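Local coordinates for protein lysyl oxidase (PDB 1W7C) that is a copper- and topaquinone-dependent amine oxidase that probably converts primary amines, lysyl side chains among them, to aldehydes, at residues D688-V693 and Y709-S714; P425-R430 and Y444-D449; T563-N568 and Y680-N685; L452-R457 and A671-T676. One frame throughout, in Å; residues are numbered along the deposited sequence.

In the fold
Contacts 2 and 4 belong to one run of antiparallel strands in the buried core of the catalytic domain. Strands 418-433, 440-446, 452-458 and 670-678 lie side by side, and Lys445 of contact 2 is backbone hydrogen-bonded to Glu453 of contact 4. Both contacts use regular backbone ladders, with apolar groups on one face. Contacts 1 and 3 instead join loops by side-chain amides, a hydroxyl and a carboxylate. Contact 1 is buried where strand 692-697 begins beside strand 418-433, whereas contact 3 is a surface contact; both touch the second subunit. The loop leaving strand 670-678 supplies contact 3 and then runs on into contact 1.

Contact 1. Residues D688-V693 and Y709-S714; sequences DTTQQV and YGNDWS
Gln691 NE2 spends its protons in two places, one on Asn711 across the contact and one on its own neighbour Thr690. The bond to Asn711 OD1 is 3.0 Å long, with an N-H...O angle of 152°, and the donor is tilted out of the carbonyl plane of Asn711. The second bond, from Gln691 NE2 to Thr690 OG1, is also 3.0 Å. The two amides meet nearly at right angles, their planes 86° apart. CB of Gln691 points away from Asn711, and a bend at chi2 (-58°) swings CD round to the partner side. Both residues also reach the second subunit: Gln691 OE1 bonds Ser282 OG of that chain, and Thr690 OG1 bonds the backbone O of its Asp278.

The backbone here is tightly turned just as it enters strand 692-697. Thr689 OG1 accepts from Gln691 N at 3.1 Å, an ST turn, and Gln691 is the centre of an inverse gamma turn with a weak Gln692 N to Thr690 O bond. Gln692 NE2 reaches back to Thr689 O at 2.8 Å. Strand 692-697 pairs with 418-433 and with 704-707, and the chain leaving 704-707 brings in Tyr709 and Asn711.

Tyr709 lays its CB against Thr690 O, while Gln692 O lies at the edge of its ring, in plane, 3.4 Å from CD1. Asn711 ND2 bonds Phe708 O. A water lies 2.9 Å from Gln692 O and makes a weak, long contact with Trp713 NE1.

Contact 2. Residues P425-R430 and Y444-D449; sequences PTLNVR and YKFFLD
Lys445 and Asn428 sit opposite each other as a non-hydrogen-bonded pair in the beta hairpin of strands 418-433 and 440-446, whose connecting loop carries the topaquinone at position 438. The lysine runs beside the asparagine, pointing the same way. Its CB lies 3.7 Å from Asn428 OD1. With CG anti to the backbone N (chi1 -179°), that carbon touches both Asn428 OD1 and Thr426 CB, 3.7 Å from the latter. CD is more loosely placed, with Asn428 OD1 at 4.1 Å and Thr426 OG1 little farther. The chain bends at chi3, leaving CE still beside Asn428 OD1, and again at chi4, which turns NZ onto that oxygen at 2.8 Å, in the carbonyl plane and on a lone pair. NZ also forms salt bridges to Glu406 and to Asp407 of the second subunit, so the buried ammonium has counter-charges from both chains. Thr426 OG1 shares Glu406 and accepts from Asn428 ND2.

Leu427 with Phe446 and Val429 with Tyr444 are the hydrogen-bonded pairs; the Phe446 N to Leu427 O bond measures 2.8 Å. Their side chains occupy the face away from Lys445, where Phe446 stacks on Phe309.

Next to these pairs a water donates to Pro425 O and accepts from Leu448 N, linking the two backbones, and Thr426 CG2 rests over one face of the Phe447 ring, 4.0 Å from its centroid and 24° off the normal.

Contact 3. Residues T563-N568 and Y680-N685; sequences TNSFGN and YFDSEN
Ser565 meets both oxygens of the Asp682 carboxylate with two different donors. Its backbone N bonds OD1 at 2.8 Å, nearly straight at 169°, and its hydroxyl OG donates to OD2 at 2.6 Å. Both donors come in on the syn side, each tilted some 20° out of the carboxylate plane, so the group is held at both ends and its rotation is fixed.

Asn564, one residue earlier, works in two directions. Its ND2 reaches Phe681 O at 3.0 Å with an N-H...O angle of 171°; the acceptor lies in the plane of the amide, but the donor stands well above the carbonyl plane of Phe681. Meanwhile OD1 turns inward to its own loop, taking Phe566 N at 3.1 Å and Asn568 N at 3.3 Å from opposite faces of the amide. The first of these makes an Asx turn, laid over the type I beta turn that runs from Asn564 to Gly567. Phe566 adds the edge of its ring, with CE1 4.0 Å from Asp682 O and that oxygen near the ring plane.

At the surface this joins the turn between strands 562-563 and 569-576 to the loop that follows strand 670-678, itself the neighbour of 569-576 in the sheet. The second subunit closes in beside it, its His480 ring meeting Phe566.

Contact 4. Residues L452-R457 and A671-T676; sequences LEVSVR and ASFMLT
Val454 sits over one face of the Phe673 ring, side by side with it and pointing the same way. Its CB is 3.9 Å from the ring centroid and 20° off the normal, a CH-pi contact displaced toward the rim, so that CZ is the nearest ring atom at 3.6 Å. The two methyls divide the ring between them: CG1 lies 3.7 Å from CE2, and CG2 lies near CZ and CE1. Phe673 CG lies between its backbone N and carbonyl carbon (chi1 62°), and from there the ring reaches back over Val454. On the same face of the sheet Val456 CG1 touches Ala671 CB at 4.0 Å.

The opposite face of the sheet carries Glu453, Ser455, Ser672 and Met674. Ser455 and Ser672 meet CB to CB at 3.7 Å, as a non-hydrogen-bonded pair. Beside them Glu453 and Met674 cross at a slant, with Met674 CG against Glu453 CB, although Glu453 is modelled in two conformers.

Six backbone hydrogen bonds tie these antiparallel strands, both N-H and C=O of Leu452, Val454 and Val456 pairing with Leu675, Phe673 and Ala671. The Val454 N to Phe673 O bond, 2.9 Å, runs almost in line with the carbonyl. Between the bonded rungs Ser672 CA comes within 3.1 Å of Val454 O, a CA-H...O contact.

Strand 440-446 flanks 452-458, and 569-576 flanks 670-678. Against the Val454 and Phe673 face packs strand 488-498 of the beta sandwich, which bears the copper ligands His488 and His490: Val456 meets Leu492, Val454 meets Tyr494, and Phe673 and Leu675 both meet Val496.

Contact 1. Residues D688-V693 and Y709-S714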
# COMPACT_ATOMS: atom_id res chain seq x y z
N ASP A 688 -10.94 3.70 -23.07
CA ASP A 688 -12.31 3.86 -23.53
C ASP A 688 -13.31 4.44 -22.52
O ASP A 688 -14.47 4.74 -22.85
CB ASP A 688 -12.82 2.52 -24.08
CG ASP A 688 -12.85 1.43 -23.05
OD1 ASP A 688 -11.86 1.31 -22.32
OD2 ASP A 688 -13.81 0.66 -22.94
N THR A 689 -12.89 4.65 -21.27
CA THR A 689 -13.81 5.24 -20.32
C THR A 689 -14.19 6.66 -20.73
O THR A 689 -13.40 7.39 -21.33
CB THR A 689 -13.26 5.22 -18.87
OG1 THR A 689 -14.29 5.68 -17.99
CG2 THR A 689 -12.07 6.13 -18.63
N THR A 690 -15.40 7.08 -20.39
CA THR A 690 -15.79 8.46 -20.55
C THR A 690 -15.36 9.31 -19.35
O THR A 690 -15.51 10.53 -19.42
CB THR A 690 -17.27 8.60 -20.69
OG1 THR A 690 -17.91 8.18 -19.47
CG2 THR A 690 -17.86 7.77 -21.84
N GLN A 691 -14.87 8.68 -18.27
CA GLN A 691 -14.56 9.43 -17.05
C GLN A 691 -13.14 10.00 -17.17
O GLN A 691 -12.21 9.60 -16.46
CB GLN A 691 -14.71 8.52 -15.82
CG GLN A 691 -16.11 7.93 -15.70
CD GLN A 691 -17.19 8.98 -15.62
OE1 GLN A 691 -17.25 9.78 -14.68
NE2 GLN A 691 -18.06 9.02 -16.64
N GLN A 692 -13.00 10.93 -18.11
CA GLN A 692 -11.72 11.57 -18.39
C GLN A 692 -11.96 12.95 -18.97
O GLN A 692 -13.11 13.27 -19.33
CB GLN A 692 -10.85 10.67 -19.29
CG GLN A 692 -11.43 10.27 -20.61
CD GLN A 692 -10.42 9.47 -21.43
OE1 GLN A 692 -9.43 10.02 -21.89
NE2 GLN A 692 -10.70 8.19 -21.66
N VAL A 693 -10.90 13.76 -19.04
CA VAL A 693 -10.95 15.11 -19.60
C VAL A 693 -9.79 15.24 -20.57
O VAL A 693 -8.71 14.69 -20.35
CB VAL A 693 -10.90 16.21 -18.49
CG1 VAL A 693 -9.60 16.16 -17.69
CG2 VAL A 693 -11.12 17.60 -19.07
N TYR A 709 -16.48 14.43 -22.53
CA TYR A 709 -16.98 13.11 -22.99
C TYR A 709 -18.37 12.78 -22.44
O TYR A 709 -18.67 11.64 -22.07
CB TYR A 709 -15.95 12.03 -22.67
CG TYR A 709 -14.64 12.24 -23.38
CD1 TYR A 709 -13.52 12.69 -22.69
CD2 TYR A 709 -14.53 12.03 -24.75
CE1 TYR A 709 -12.30 12.86 -23.33
CE2 TYR A 709 -13.31 12.20 -25.40
CZ TYR A 709 -12.19 12.60 -24.67
OH TYR A 709 -10.99 12.82 -25.30
N GLY A 710 -19.20 13.81 -22.43
CA GLY A 710 -20.60 13.68 -22.06
C GLY A 710 -20.94 13.85 -20.60
O GLY A 710 -22.10 13.74 -20.19
N ASN A 711 -19.91 14.09 -19.80
CA ASN A 711 -20.08 14.37 -18.39
C ASN A 711 -20.25 15.86 -18.14
O ASN A 711 -19.32 16.64 -18.36
CB ASN A 711 -18.90 13.83 -17.62
CG ASN A 711 -18.79 12.32 -17.72
OD1 ASN A 711 -19.47 11.59 -17.00
ND2 ASN A 711 -17.88 11.84 -18.57
N ASP A 712 -21.41 16.24 -17.64
CA ASP A 712 -21.74 17.64 -17.41
C ASP A 712 -21.39 18.01 -15.97
O ASP A 712 -22.08 17.61 -15.04
CB ASP A 712 -23.24 17.86 -17.66
CG ASP A 712 -23.64 19.31 -17.60
OD1 ASP A 712 -22.79 20.16 -17.25
OD2 ASP A 712 -24.77 19.71 -17.91
N TRP A 713 -20.30 18.76 -15.79
CA TRP A 713 -19.85 19.17 -14.45
C TRP A 713 -20.55 20.41 -13.89
O TRP A 713 -20.24 20.86 -12.79
CB TRP A 713 -18.34 19.40 -14.44
CG TRP A 713 -17.53 18.13 -14.52
CD1 TRP A 713 -17.33 17.34 -15.61
CD2 TRP A 713 -16.81 17.51 -13.45
NE1 TRP A 713 -16.52 16.27 -15.29
CE2 TRP A 713 -16.18 16.36 -13.96
CE3 TRP A 713 -16.62 17.82 -12.10
CZ2 TRP A 713 -15.38 15.52 -13.17
CZ3 TRP A 713 -15.82 17.00 -11.31
CH2 TRP A 713 -15.22 15.87 -11.85
N SER A 714 -21.51 20.97 -14.64
CA SER A 714 -22.32 22.10 -14.15
C SER A 714 -22.92 21.81 -12.77
O SER A 714 -23.26 20.67 -12.44
CB SER A 714 -23.47 22.42 -15.12
OG SER A 714 -22.98 22.68 -16.43
O HOH W 1 -15.30 14.00 -17.63

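Contact 2. Residues P425-R430 and Y444-D449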
# COMPACT_ATOMS: atom_id res chain seq x y z
N PRO A 425 -12.50 5.73 -10.76
CA PRO A 425 -13.58 5.02 -10.07
C PRO A 425 -13.26 3.54 -9.99
O PRO A 425 -12.69 2.97 -10.91
CB PRO A 425 -14.78 5.23 -10.98
CG PRO A 425 -14.14 5.26 -12.36
CD PRO A 425 -12.88 6.06 -12.15
N THR A 426 -13.60 2.93 -8.87
CA THR A 426 -13.34 1.50 -8.64
C THR A 426 -14.60 0.83 -8.10
O THR A 426 -15.39 1.44 -7.37
CB THR A 426 -12.20 1.26 -7.64
OG1 THR A 426 -12.51 1.92 -6.41
CG2 THR A 426 -10.90 1.78 -8.19
N LEU A 427 -14.79 -0.42 -8.48
CA LEU A 427 -15.81 -1.25 -7.83
C LEU A 427 -15.19 -1.89 -6.60
O LEU A 427 -14.07 -2.36 -6.64
CB LEU A 427 -16.33 -2.36 -8.75
CG LEU A 427 -17.53 -3.12 -8.23
CD1 LEU A 427 -18.76 -2.22 -8.26
CD2 LEU A 427 -17.78 -4.37 -9.01
N ASN A 428 -15.97 -1.96 -5.52
CA ASN A 428 -15.49 -2.44 -4.24
C ASN A 428 -16.52 -3.38 -3.66
O ASN A 428 -17.71 -3.04 -3.61
CB ASN A 428 -15.30 -1.25 -3.30
CG ASN A 428 -14.19 -0.33 -3.73
OD1 ASN A 428 -13.03 -0.58 -3.36
ND2 ASN A 428 -14.49 0.63 -4.63
N VAL A 429 -16.02 -4.55 -3.25
CA VAL A 429 -16.82 -5.57 -2.56
C VAL A 429 -16.17 -5.78 -1.19
O VAL A 429 -14.97 -6.10 -1.10
CB VAL A 429 -16.91 -6.87 -3.35
CG1 VAL A 429 -17.83 -7.85 -2.66
CG2 VAL A 429 -17.31 -6.64 -4.82
N ARG A 430 -16.96 -5.51 -0.13
CA ARG A 430 -16.46 -5.68 1.23
C ARG A 430 -17.34 -6.60 2.08
O ARG A 430 -18.57 -6.59 1.94
CB ARG A 430 -16.40 -4.32 1.94
CG ARG A 430 -16.26 -4.37 3.44
CD ARG A 430 -16.09 -3.00 4.08
NE ARG A 430 -14.77 -2.44 3.77
CZ ARG A 430 -14.52 -1.26 3.28
NH1 ARG A 430 -15.51 -0.40 3.05
NH2 ARG A 430 -13.28 -0.90 3.02
N TYR A 444 -12.18 -6.13 -1.97
CA TYR A 444 -11.85 -6.52 -3.33
C TYR A 444 -12.17 -5.28 -4.19
O TYR A 444 -13.33 -4.86 -4.25
CB TYR A 444 -12.65 -7.76 -3.74
CG TYR A 444 -12.38 -8.93 -2.88
CD1 TYR A 444 -13.01 -9.10 -1.66
CD2 TYR A 444 -11.43 -9.88 -3.25
CE1 TYR A 444 -12.68 -10.16 -0.80
CE2 TYR A 444 -11.11 -10.94 -2.40
CZ TYR A 444 -11.76 -11.10 -1.21
OH TYR A 444 -11.41 -12.19 -0.43
N LYS A 445 -11.14 -4.73 -4.86
CA LYS A 445 -11.23 -3.45 -5.54
C LYS A 445 -10.82 -3.64 -7.00
O LYS A 445 -9.71 -4.10 -7.29
CB LYS A 445 -10.28 -2.49 -4.83
CG LYS A 445 -10.31 -1.08 -5.44
CD LYS A 445 -9.24 -0.16 -4.83
CE LYS A 445 -9.56 0.23 -3.37
NZ LYS A 445 -10.78 1.04 -3.19
N PHE A 446 -11.74 -3.34 -7.90
CA PHE A 446 -11.59 -3.54 -9.32
C PHE A 446 -11.39 -2.20 -10.05
O PHE A 446 -12.10 -1.25 -9.75
CB PHE A 446 -12.84 -4.22 -9.92
CG PHE A 446 -13.15 -5.60 -9.32
CD1 PHE A 446 -13.79 -5.71 -8.08
CD2 PHE A 446 -12.86 -6.75 -10.00
CE1 PHE A 446 -14.10 -6.94 -7.55
CE2 PHE A 446 -13.15 -7.98 -9.45
CZ PHE A 446 -13.73 -8.08 -8.24
N PHE A 447 -10.42 -2.17 -10.96
CA PHE A 447 -10.02 -0.94 -11.66
C PHE A 447 -10.39 -0.98 -13.14
O PHE A 447 -10.57 -2.06 -13.74
CB PHE A 447 -8.52 -0.76 -11.54
CG PHE A 447 -8.02 -0.49 -10.12
CD1 PHE A 447 -7.71 0.80 -9.72
CD2 PHE A 447 -7.86 -1.54 -9.22
CE1 PHE A 447 -7.20 1.03 -8.45
CE2 PHE A 447 -7.36 -1.31 -7.96
CZ PHE A 447 -7.03 -0.01 -7.57
N LEU A 448 -10.43 0.19 -13.78
CA LEU A 448 -10.91 0.31 -15.16
C LEU A 448 -9.98 -0.44 -16.18
O LEU A 448 -10.46 -0.75 -17.28
CB LEU A 448 -11.03 1.76 -15.57
CG LEU A 448 -12.16 2.52 -14.92
CD1 LEU A 448 -12.09 4.00 -15.35
CD2 LEU A 448 -13.55 1.98 -15.29
N ASP A 449 -8.71 -0.65 -15.87
CA ASP A 449 -7.79 -1.23 -16.82
C ASP A 449 -7.80 -2.77 -16.81
O ASP A 449 -7.12 -3.36 -17.66
CB ASP A 449 -6.36 -0.80 -16.51
CG ASP A 449 -5.86 -1.35 -15.20
OD1 ASP A 449 -4.78 -2.00 -15.17
OD2 ASP A 449 -6.58 -1.19 -14.18
O HOH W 2 -10.23 2.49 -12.08

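Contact 3. Residues T563-N568 and Y680-N685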
# COMPACT_ATOMS: atom_id res chain seq x y z
N THR A 563 -0.48 -15.03 -27.26
CA THR A 563 0.39 -13.86 -27.17
C THR A 563 -0.36 -12.62 -27.59
O THR A 563 -1.39 -12.72 -28.26
CB THR A 563 1.63 -14.04 -28.08
OG1 THR A 563 1.22 -14.20 -29.44
CG2 THR A 563 2.43 -15.29 -27.73
N ASN A 564 0.19 -11.46 -27.25
CA ASN A 564 -0.27 -10.21 -27.82
C ASN A 564 0.41 -9.99 -29.18
O ASN A 564 1.11 -10.89 -29.70
CB ASN A 564 -0.15 -9.04 -26.83
CG ASN A 564 1.25 -8.50 -26.66
OD1 ASN A 564 2.21 -8.97 -27.28
ND2 ASN A 564 1.37 -7.49 -25.79
N SER A 565 0.12 -8.84 -29.78
CA SER A 565 0.52 -8.61 -31.17
C SER A 565 2.03 -8.50 -31.34
O SER A 565 2.52 -8.62 -32.45
CB SER A 565 -0.16 -7.36 -31.73
OG SER A 565 -1.55 -7.55 -31.76
N PHE A 566 2.75 -8.29 -30.24
CA PHE A 566 4.21 -8.14 -30.28
C PHE A 566 4.96 -9.38 -29.82
O PHE A 566 6.16 -9.35 -29.63
CB PHE A 566 4.60 -6.88 -29.52
CG PHE A 566 3.77 -5.73 -29.92
CD1 PHE A 566 2.80 -5.22 -29.06
CD2 PHE A 566 3.81 -5.25 -31.21
CE1 PHE A 566 1.95 -4.24 -29.47
CE2 PHE A 566 2.93 -4.25 -31.63
CZ PHE A 566 2.02 -3.73 -30.75
N GLY A 567 4.24 -10.49 -29.70
CA GLY A 567 4.84 -11.78 -29.45
C GLY A 567 5.00 -12.13 -27.99
O GLY A 567 5.49 -13.19 -27.67
N ASN A 568 4.55 -11.26 -27.09
CA ASN A 568 4.69 -11.53 -25.66
C ASN A 568 3.54 -12.40 -25.18
O ASN A 568 2.39 -12.12 -25.50
CB ASN A 568 4.68 -10.20 -24.88
CG ASN A 568 5.84 -9.31 -25.23
OD1 ASN A 568 7.01 -9.74 -25.18
ND2 ASN A 568 5.55 -8.10 -25.70
N TYR A 680 -1.12 -8.48 -21.46
CA TYR A 680 -2.36 -9.20 -21.60
C TYR A 680 -3.16 -8.65 -22.79
O TYR A 680 -3.90 -9.38 -23.45
CB TYR A 680 -3.17 -9.08 -20.30
CG TYR A 680 -4.47 -9.84 -20.33
CD1 TYR A 680 -4.48 -11.22 -20.21
CD2 TYR A 680 -5.70 -9.18 -20.47
CE1 TYR A 680 -5.65 -11.92 -20.25
CE2 TYR A 680 -6.85 -9.87 -20.50
CZ TYR A 680 -6.85 -11.23 -20.39
OH TYR A 680 -8.05 -11.88 -20.45
N PHE A 681 -3.01 -7.36 -23.05
CA PHE A 681 -3.49 -6.67 -24.23
C PHE A 681 -2.29 -6.12 -25.02
O PHE A 681 -1.14 -6.24 -24.60
CB PHE A 681 -4.43 -5.54 -23.83
CG PHE A 681 -5.65 -5.98 -23.02
CD1 PHE A 681 -6.64 -6.78 -23.58
CD2 PHE A 681 -5.86 -5.48 -21.73
CE1 PHE A 681 -7.75 -7.14 -22.84
CE2 PHE A 681 -7.00 -5.82 -21.00
CZ PHE A 681 -7.94 -6.63 -21.57
N ASP A 682 -2.57 -5.44 -26.12
CA ASP A 682 -1.57 -4.67 -26.82
C ASP A 682 -1.30 -3.30 -26.20
O ASP A 682 -0.28 -2.68 -26.49
CB ASP A 682 -2.00 -4.46 -28.28
CG ASP A 682 -1.97 -5.71 -29.11
OD1 ASP A 682 -1.39 -6.72 -28.68
OD2 ASP A 682 -2.49 -5.69 -30.25
N SER A 683 -2.21 -2.85 -25.35
CA SER A 683 -2.15 -1.53 -24.77
C SER A 683 -2.93 -1.52 -23.45
O SER A 683 -3.65 -2.47 -23.10
CB SER A 683 -2.72 -0.50 -25.75
OG SER A 683 -4.08 -0.80 -26.03
N GLU A 684 -2.84 -0.39 -22.77
CA GLU A 684 -3.53 -0.16 -21.50
C GLU A 684 -5.02 0.11 -21.79
O GLU A 684 -5.39 0.95 -22.62
CB GLU A 684 -2.82 1.00 -20.82
CG GLU A 684 -3.29 1.34 -19.43
CD GLU A 684 -4.54 2.19 -19.42
OE1 GLU A 684 -4.60 3.23 -20.13
OE2 GLU A 684 -5.46 1.83 -18.67
N ASN A 685 -5.90 -0.63 -21.11
CA ASN A 685 -7.29 -0.74 -21.52
C ASN A 685 -8.35 0.09 -20.78
O ASN A 685 -9.54 -0.08 -21.00
CB ASN A 685 -7.71 -2.22 -21.61
CG ASN A 685 -7.70 -2.75 -23.02
OD1 ASN A 685 -8.72 -3.13 -23.53
ND2 ASN A 685 -6.52 -2.76 -23.66

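Contact 4. Residues L452-R457 and A671-T676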
# COMPACT_ATOMS: atom_id res chain seq x y z
N LEU A 452 -7.11 -5.88 -10.36
CA LEU A 452 -7.87 -6.15 -9.16
C LEU A 452 -6.91 -6.12 -7.96
O LEU A 452 -5.83 -6.68 -8.03
CB LEU A 452 -8.51 -7.56 -9.26
CG LEU A 452 -9.10 -8.24 -8.02
CD1 LEU A 452 -10.19 -7.38 -7.40
CD2 LEU A 452 -9.65 -9.64 -8.43
N GLU A 453 -7.35 -5.52 -6.86
CA GLU A 453 -6.58 -5.49 -5.63
C GLU A 453 -7.39 -6.21 -4.55
O GLU A 453 -8.57 -5.88 -4.34
CB GLU A 453 -6.32 -4.05 -5.20
CG GLU A 453 -5.54 -3.92 -3.90
CD GLU A 453 -5.58 -2.50 -3.34
OE1 GLU A 453 -4.54 -1.84 -3.41
OE2 GLU A 453 -6.67 -2.04 -2.87
N VAL A 454 -6.70 -7.12 -3.86
CA VAL A 454 -7.22 -7.90 -2.76
C VAL A 454 -6.55 -7.38 -1.50
O VAL A 454 -5.32 -7.32 -1.43
CB VAL A 454 -6.90 -9.37 -2.97
CG1 VAL A 454 -7.34 -10.20 -1.76
CG2 VAL A 454 -7.52 -9.90 -4.21
N SER A 455 -7.35 -7.01 -0.49
CA SER A 455 -6.76 -6.51 0.73
C SER A 455 -7.50 -6.93 1.97
O SER A 455 -8.69 -7.30 1.94
CB SER A 455 -6.67 -4.99 0.69
OG SER A 455 -7.93 -4.38 0.74
N VAL A 456 -6.79 -6.85 3.09
CA VAL A 456 -7.36 -7.04 4.40
C VAL A 456 -6.81 -5.98 5.35
O VAL A 456 -5.66 -5.56 5.23
CB VAL A 456 -7.07 -8.47 4.95
CG1 VAL A 456 -5.60 -8.73 5.13
CG2 VAL A 456 -7.81 -8.75 6.22
N ARG A 457 -7.66 -5.56 6.29
CA ARG A 457 -7.24 -4.73 7.41
C ARG A 457 -7.80 -5.36 8.68
O ARG A 457 -8.90 -5.92 8.66
CB ARG A 457 -7.76 -3.29 7.27
CG ARG A 457 -7.25 -2.60 5.99
CD ARG A 457 -7.86 -1.25 5.82
NE ARG A 457 -7.37 -0.53 4.64
CZ ARG A 457 -6.24 0.18 4.60
NH1 ARG A 457 -5.48 0.32 5.66
NH2 ARG A 457 -5.90 0.82 3.48
N ALA A 671 -2.79 -5.24 4.64
CA ALA A 671 -2.04 -6.09 3.73
C ALA A 671 -2.80 -6.19 2.41
O ALA A 671 -4.03 -6.16 2.40
CB ALA A 671 -1.84 -7.45 4.34
N SER A 672 -2.06 -6.27 1.29
CA SER A 672 -2.77 -6.28 -0.01
C SER A 672 -1.87 -6.91 -1.06
O SER A 672 -0.63 -6.94 -0.94
CB SER A 672 -3.16 -4.87 -0.47
OG SER A 672 -1.99 -4.09 -0.77
N PHE A 673 -2.49 -7.38 -2.14
CA PHE A 673 -1.76 -7.72 -3.36
C PHE A 673 -2.64 -7.32 -4.55
O PHE A 673 -3.86 -7.14 -4.41
CB PHE A 673 -1.35 -9.19 -3.49
CG PHE A 673 -2.51 -10.17 -3.55
CD1 PHE A 673 -3.06 -10.57 -4.76
CD2 PHE A 673 -2.99 -10.75 -2.40
CE1 PHE A 673 -4.09 -11.49 -4.81
CE2 PHE A 673 -3.99 -11.68 -2.43
CZ PHE A 673 -4.55 -12.07 -3.65
N MET A 674 -2.00 -7.14 -5.70
CA MET A 674 -2.70 -6.80 -6.93
C MET A 674 -2.44 -7.90 -7.99
O MET A 674 -1.41 -8.53 -8.03
CB MET A 674 -2.25 -5.45 -7.51
CG MET A 674 -2.93 -4.26 -6.90
SD MET A 674 -2.31 -2.73 -7.56
CE MET A 674 -3.52 -1.70 -7.20
N LEU A 675 -3.46 -8.02 -8.86
CA LEU A 675 -3.38 -8.80 -10.08
C LEU A 675 -3.56 -7.79 -11.20
O LEU A 675 -4.63 -7.22 -11.37
CB LEU A 675 -4.52 -9.83 -10.12
CG LEU A 675 -4.57 -10.77 -8.90
CD1 LEU A 675 -5.73 -11.72 -9.07
CD2 LEU A 675 -3.27 -11.52 -8.66
N THR A 676 -2.48 -7.60 -11.96
CA THR A 676 -2.47 -6.53 -12.96
C THR A 676 -2.08 -7.05 -14.34
O THR A 676 -1.18 -7.88 -14.46
CB THR A 676 -1.63 -5.32 -12.48
OG1 THR A 676 -1.86 -4.18 -13.34
CG2 THR A 676 -0.16 -5.58 -12.52